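Local coordinates for protein beta-N-acetylhexosaminidase (Streptomyces plicatus, PDB 1JAK) that hydrolyses terminal N-acetylhexosamine residues from beta-linked glycans, as a family 20 glycoside hydrolase probably acting by substrate-assisted catalysis, and binds a GalNAc-isofagomine inhibitor, at residues M402-D407 against D459-P464; V418-S423 against Y504-V509. One frame throughout, in Å; residues are numbered along the deposited sequence.

Contact 1. Residues M402-D407 against D459-P464; sequences MKYTKD and DYMAFP
Tyr404 reaches from its loop to the closing turn of helix 455-462, while the Met461 methyl CE lies 3.5 Å from Met402 O. The bond from CA to CB of Tyr404 already points toward the helix, and chi1 of -59° sets CG beside the backbone N, which carries the ring across. On one flank CE2 lies 4.1 Å from CE2 of Tyr460, and the planes stand at 86°, an offset edge-to-face pair with the edge of Tyr404 toward the face of Tyr460. The same CE2 is 4.2 Å from Met461 SD, which makes an oblique Met-aromatic contact. On the other flank CE1 comes to 4.4 Å from Pro464 CD.

In this TIM barrel the loop that follows strand 389-392 packs on helix 455-462, which comes after the neighbouring parallel strand 440-447. Tyr460 O lies at the Tyr404 ring edge, near its plane, 3.7 Å from CZ and also beside CE2. At the tip, OH donates to this oxygen at 2.7 Å, in the carbonyl plane and on a lone pair. A phenylalanine in place of this tyrosine would probably leave Tyr460 O without this donor and water 1 without one of its acceptors. Water 1 donates to Tyr404 OH and, at 2.7 Å, to Met461 O, which also accepts from Arg465. Phe463 O is a further close polar neighbour, 2.9 Å from Tyr404 OH.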
# COMPACT_ATOMS: atom_id res chain seq x y z
N MET A 402 -7.86 -12.77 1.42
CA MET A 402 -8.45 -13.82 2.24
C MET A 402 -9.93 -13.58 2.50
O MET A 402 -10.35 -12.46 2.79
CB MET A 402 -7.70 -13.95 3.57
CG MET A 402 -7.52 -15.40 4.05
SD MET A 402 -6.58 -16.42 2.88
CE MET A 402 -5.00 -15.56 2.86
N LYS A 403 -10.73 -14.64 2.37
CA LYS A 403 -12.17 -14.54 2.59
C LYS A 403 -12.53 -14.07 3.99
O LYS A 403 -11.83 -14.37 4.96
CB LYS A 403 -12.83 -15.91 2.35
CG LYS A 403 -12.78 -16.38 0.91
CD LYS A 403 -13.50 -17.72 0.77
CE LYS A 403 -13.47 -18.21 -0.67
NZ LYS A 403 -14.18 -19.51 -0.81
N TYR A 404 -13.63 -13.33 4.09
CA TYR A 404 -14.13 -12.82 5.36
C TYR A 404 -14.78 -13.98 6.12
O TYR A 404 -14.64 -14.10 7.34
CB TYR A 404 -15.18 -11.74 5.13
CG TYR A 404 -14.70 -10.55 4.35
CD1 TYR A 404 -13.93 -9.56 4.96
CD2 TYR A 404 -15.03 -10.40 3.00
CE1 TYR A 404 -13.51 -8.44 4.24
CE2 TYR A 404 -14.62 -9.29 2.28
CZ TYR A 404 -13.87 -8.31 2.91
OH TYR A 404 -13.49 -7.19 2.21
N THR A 405 -15.51 -14.80 5.38
CA THR A 405 -16.21 -15.96 5.93
C THR A 405 -16.26 -17.02 4.84
O THR A 405 -15.85 -16.79 3.71
CB THR A 405 -17.67 -15.63 6.32
OG1 THR A 405 -18.45 -15.42 5.14
CG2 THR A 405 -17.73 -14.39 7.20
N LYS A 406 -16.78 -18.19 5.19
CA LYS A 406 -16.88 -19.28 4.24
C LYS A 406 -17.77 -18.95 3.05
O LYS A 406 -17.72 -19.62 2.03
CB LYS A 406 -17.39 -20.55 4.93
CG LYS A 406 -18.82 -20.45 5.43
CD LYS A 406 -19.27 -21.76 6.06
CE LYS A 406 -20.74 -21.73 6.44
NZ LYS A 406 -21.05 -20.66 7.43
N ASP A 407 -18.59 -17.91 3.18
CA ASP A 407 -19.50 -17.53 2.11
C ASP A 407 -19.02 -16.41 1.19
O ASP A 407 -19.72 -16.04 0.24
CB ASP A 407 -20.87 -17.19 2.68
CG ASP A 407 -21.54 -18.39 3.34
OD1 ASP A 407 -21.58 -19.46 2.71
OD2 ASP A 407 -22.02 -18.25 4.48
N ASP A 459 -11.77 -3.68 -4.98
CA ASP A 459 -12.38 -2.88 -3.93
C ASP A 459 -13.11 -3.72 -2.89
O ASP A 459 -12.96 -3.50 -1.68
CB ASP A 459 -13.39 -1.87 -4.51
CG ASP A 459 -12.73 -0.71 -5.23
OD1 ASP A 459 -11.58 -0.34 -4.87
OD2 ASP A 459 -13.36 -0.14 -6.14
N TYR A 460 -13.90 -4.69 -3.35
CA TYR A 460 -14.67 -5.53 -2.44
C TYR A 460 -13.80 -6.30 -1.44
O TYR A 460 -14.21 -6.51 -0.29
CB TYR A 460 -15.53 -6.51 -3.24
CG TYR A 460 -16.36 -7.42 -2.37
CD1 TYR A 460 -17.54 -6.97 -1.77
CD2 TYR A 460 -15.95 -8.73 -2.12
CE1 TYR A 460 -18.28 -7.81 -0.93
CE2 TYR A 460 -16.68 -9.57 -1.29
CZ TYR A 460 -17.84 -9.11 -0.70
OH TYR A 460 -18.56 -9.96 0.12
N MET A 461 -12.61 -6.71 -1.87
CA MET A 461 -11.71 -7.45 -0.99
C MET A 461 -10.80 -6.51 -0.18
O MET A 461 -10.38 -6.85 0.92
CB MET A 461 -10.87 -8.44 -1.80
CG MET A 461 -11.69 -9.56 -2.44
SD MET A 461 -12.77 -10.44 -1.28
CE MET A 461 -11.57 -11.36 -0.30
N ALA A 462 -10.52 -5.34 -0.73
CA ALA A 462 -9.66 -4.38 -0.03
C ALA A 462 -10.42 -3.64 1.07
O ALA A 462 -9.87 -3.38 2.14
CB ALA A 462 -9.07 -3.38 -1.02
N PHE A 463 -11.68 -3.31 0.80
CA PHE A 463 -12.51 -2.60 1.78
C PHE A 463 -13.49 -3.56 2.44
O PHE A 463 -14.11 -4.38 1.76
CB PHE A 463 -13.27 -1.46 1.10
CG PHE A 463 -12.39 -0.35 0.60
CD1 PHE A 463 -11.72 -0.45 -0.62
CD2 PHE A 463 -12.21 0.80 1.37
CE1 PHE A 463 -10.90 0.57 -1.07
CE2 PHE A 463 -11.38 1.83 0.92
CZ PHE A 463 -10.73 1.72 -0.30
N PRO A 464 -13.76 -3.39 3.74
CA PRO A 464 -13.26 -2.38 4.68
C PRO A 464 -12.00 -2.65 5.52
O PRO A 464 -11.75 -1.91 6.47
CB PRO A 464 -14.46 -2.17 5.58
CG PRO A 464 -14.91 -3.60 5.78
CD PRO A 464 -14.81 -4.21 4.38
O HOH W 1 -11.40 -5.86 3.19

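Contact 2. Residues V418-S423 against Y504-V509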
# COMPACT_ATOMS: atom_id res chain seq x y z
N VAL A 418 -10.80 -14.28 7.68
CA VAL A 418 -10.33 -13.06 8.32
C VAL A 418 -11.36 -11.95 8.27
O VAL A 418 -11.45 -11.22 7.29
CB VAL A 418 -9.02 -12.58 7.67
CG1 VAL A 418 -8.49 -11.34 8.38
CG2 VAL A 418 -7.97 -13.70 7.71
N GLU A 419 -12.17 -11.85 9.33
CA GLU A 419 -13.17 -10.80 9.40
C GLU A 419 -12.49 -9.48 9.73
O GLU A 419 -11.29 -9.42 9.99
CB GLU A 419 -14.24 -11.12 10.45
CG GLU A 419 -15.56 -11.64 9.86
CD GLU A 419 -16.41 -10.54 9.23
OE1 GLU A 419 -15.95 -9.39 9.14
OE2 GLU A 419 -17.55 -10.84 8.81
N VAL A 420 -13.28 -8.41 9.73
CA VAL A 420 -12.75 -7.08 9.99
C VAL A 420 -12.07 -6.93 11.35
O VAL A 420 -10.99 -6.34 11.43
CB VAL A 420 -13.87 -6.04 9.85
CG1 VAL A 420 -13.30 -4.63 10.02
CG2 VAL A 420 -14.52 -6.18 8.47
N GLN A 421 -12.67 -7.44 12.41
CA GLN A 421 -12.04 -7.30 13.72
C GLN A 421 -10.68 -8.00 13.78
O GLN A 421 -9.72 -7.44 14.28
CB GLN A 421 -12.94 -7.82 14.85
CG GLN A 421 -12.26 -7.70 16.21
CD GLN A 421 -13.18 -8.00 17.38
OE1 GLN A 421 -14.33 -8.39 17.21
NE2 GLN A 421 -12.66 -7.83 18.59
N ARG A 422 -10.61 -9.23 13.27
CA ARG A 422 -9.34 -9.96 13.31
C ARG A 422 -8.23 -9.20 12.58
O ARG A 422 -7.09 -9.15 13.04
CB ARG A 422 -9.49 -11.35 12.69
CG ARG A 422 -8.21 -12.18 12.79
CD ARG A 422 -8.34 -13.54 12.12
NE ARG A 422 -7.15 -14.36 12.33
CZ ARG A 422 -6.82 -14.94 13.48
NH1 ARG A 422 -7.61 -14.79 14.55
NH2 ARG A 422 -5.72 -15.66 13.58
N SER A 423 -8.57 -8.60 11.45
CA SER A 423 -7.59 -7.86 10.67
C SER A 423 -7.04 -6.64 11.40
O SER A 423 -5.88 -6.28 11.22
CB SER A 423 -8.22 -7.42 9.34
OG SER A 423 -7.27 -6.77 8.51
N TYR A 504 -17.28 -4.86 1.58
CA TYR A 504 -17.98 -5.91 2.30
C TYR A 504 -18.65 -5.31 3.54
O TYR A 504 -17.97 -4.76 4.41
CB TYR A 504 -16.98 -6.99 2.71
CG TYR A 504 -17.49 -7.98 3.73
CD1 TYR A 504 -18.57 -8.82 3.43
CD2 TYR A 504 -16.89 -8.10 4.98
CE1 TYR A 504 -19.02 -9.76 4.35
CE2 TYR A 504 -17.33 -9.05 5.91
CZ TYR A 504 -18.40 -9.87 5.59
OH TYR A 504 -18.84 -10.81 6.50
N ARG A 505 -19.97 -5.41 3.60
CA ARG A 505 -20.72 -4.88 4.74
C ARG A 505 -20.69 -5.87 5.90
O ARG A 505 -21.68 -6.53 6.21
CB ARG A 505 -22.16 -4.58 4.33
CG ARG A 505 -22.29 -3.40 3.37
CD ARG A 505 -23.75 -3.17 2.99
NE ARG A 505 -24.57 -2.92 4.17
CZ ARG A 505 -24.69 -1.74 4.77
NH1 ARG A 505 -24.04 -0.68 4.31
NH2 ARG A 505 -25.46 -1.63 5.85
N SER A 506 -19.53 -5.96 6.54
CA SER A 506 -19.34 -6.87 7.66
C SER A 506 -20.36 -6.69 8.77
O SER A 506 -20.66 -5.57 9.18
CB SER A 506 -17.94 -6.68 8.25
OG SER A 506 -17.80 -7.46 9.43
N PRO A 507 -20.91 -7.81 9.27
CA PRO A 507 -21.90 -7.71 10.35
C PRO A 507 -21.27 -7.25 11.66
O PRO A 507 -21.99 -6.90 12.61
CB PRO A 507 -22.46 -9.14 10.42
CG PRO A 507 -21.28 -9.98 10.01
CD PRO A 507 -20.73 -9.20 8.83
N GLN A 508 -19.94 -7.23 11.72
CA GLN A 508 -19.23 -6.80 12.92
C GLN A 508 -19.18 -5.28 13.04
O GLN A 508 -18.84 -4.74 14.09
CB GLN A 508 -17.78 -7.31 12.91
CG GLN A 508 -17.60 -8.80 12.71
CD GLN A 508 -16.13 -9.20 12.82
OE1 GLN A 508 -15.25 -8.48 12.36
NE2 GLN A 508 -15.87 -10.36 13.42
N VAL A 509 -19.52 -4.60 11.95
CA VAL A 509 -19.48 -3.14 11.91
C VAL A 509 -20.88 -2.53 11.84
O VAL A 509 -21.69 -2.91 11.00
CB VAL A 509 -18.66 -2.67 10.69
CG1 VAL A 509 -18.57 -1.16 10.66
CG2 VAL A 509 -17.27 -3.30 10.73
O HOH W 2 -12.91 -11.41 13.74
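Glu419, at the N-cap position of helix 420-424, meets Tyr504 and Ser506 through the two oxygens of one carboxylate. Three hydrogen bonds grip this group. Ser506 OG donates to Glu419 OE1 at 2.7 Å, arriving on the syn side but well out of the carboxylate plane, while Val420 N of the same helix end uses the anti lone pair of OE1. Tyr504 OH donates to Glu419 OE2 at 2.6 Å from above the plane, 36° out of it. Ser506 OG stands anti to its backbone N (chi1 174°) and also accepts from Gln508 N at 3.1 Å, an ST turn inside the type I turn from Ser506 to Val509.

A second side chain reaches the helix start: Gln508 OE1 accepts from Gln421 N at 2.8 Å, in the plane of its amide carbonyl. Gln508 NE2 is joined through water 2 to Arg422 N, the latter bond being weak.

Flat groups also overlap. The Gln508 amide and the Glu419 carboxylate are stacked with their planes 30° apart, and Glu419 CB lies 3.5 Å from Gln508 NE2.

The apolar part is small. Val420 CG2 presses on Ser506 CB at 3.5 Å, tighter than usual for two carbons, and Val420 CG1 lies 4.2 Å from Val509 CG2. Trp482 and Leu489 of helix 482-490 also pack on Val420, and Ala490 of that helix on Val509. Together the bonds and packing join the 504-509 loop to the start of helix 420-424.

With two hydroxyl donors and a helix-start amide all directed at it, the Glu419 carboxylate is probably kept ionised, and a negative charge at this position would also probably interact favourably with the N-terminal end of helix 420-424.

The two contacts alternate along the chain and adjoin in space, their centres about 8 Å apart. Segment 402-407 is joined to 418-423, and 459-464 to 504-509: Lys403 O lies 2.9 Å from Val418 N, and Phe463 O lies 3.2 Å from Tyr504 N, each a probable hydrogen bond. The rings of Tyr404 and Tyr504 stack, with Tyr404 CD1 3.3 Å from Tyr504 CD2, so the stacked pair joins the main aromatic ring of contact 1 to a ring of contact 2. Contact 1 borders the inhibitor pocket through Met402, whose side chain is about 4 Å from the bound inhibitor. Contact 2 contains no pocket residue, although Leu412 and Trp414 of the pocket lie between 402-407 and 418-423 in sequence.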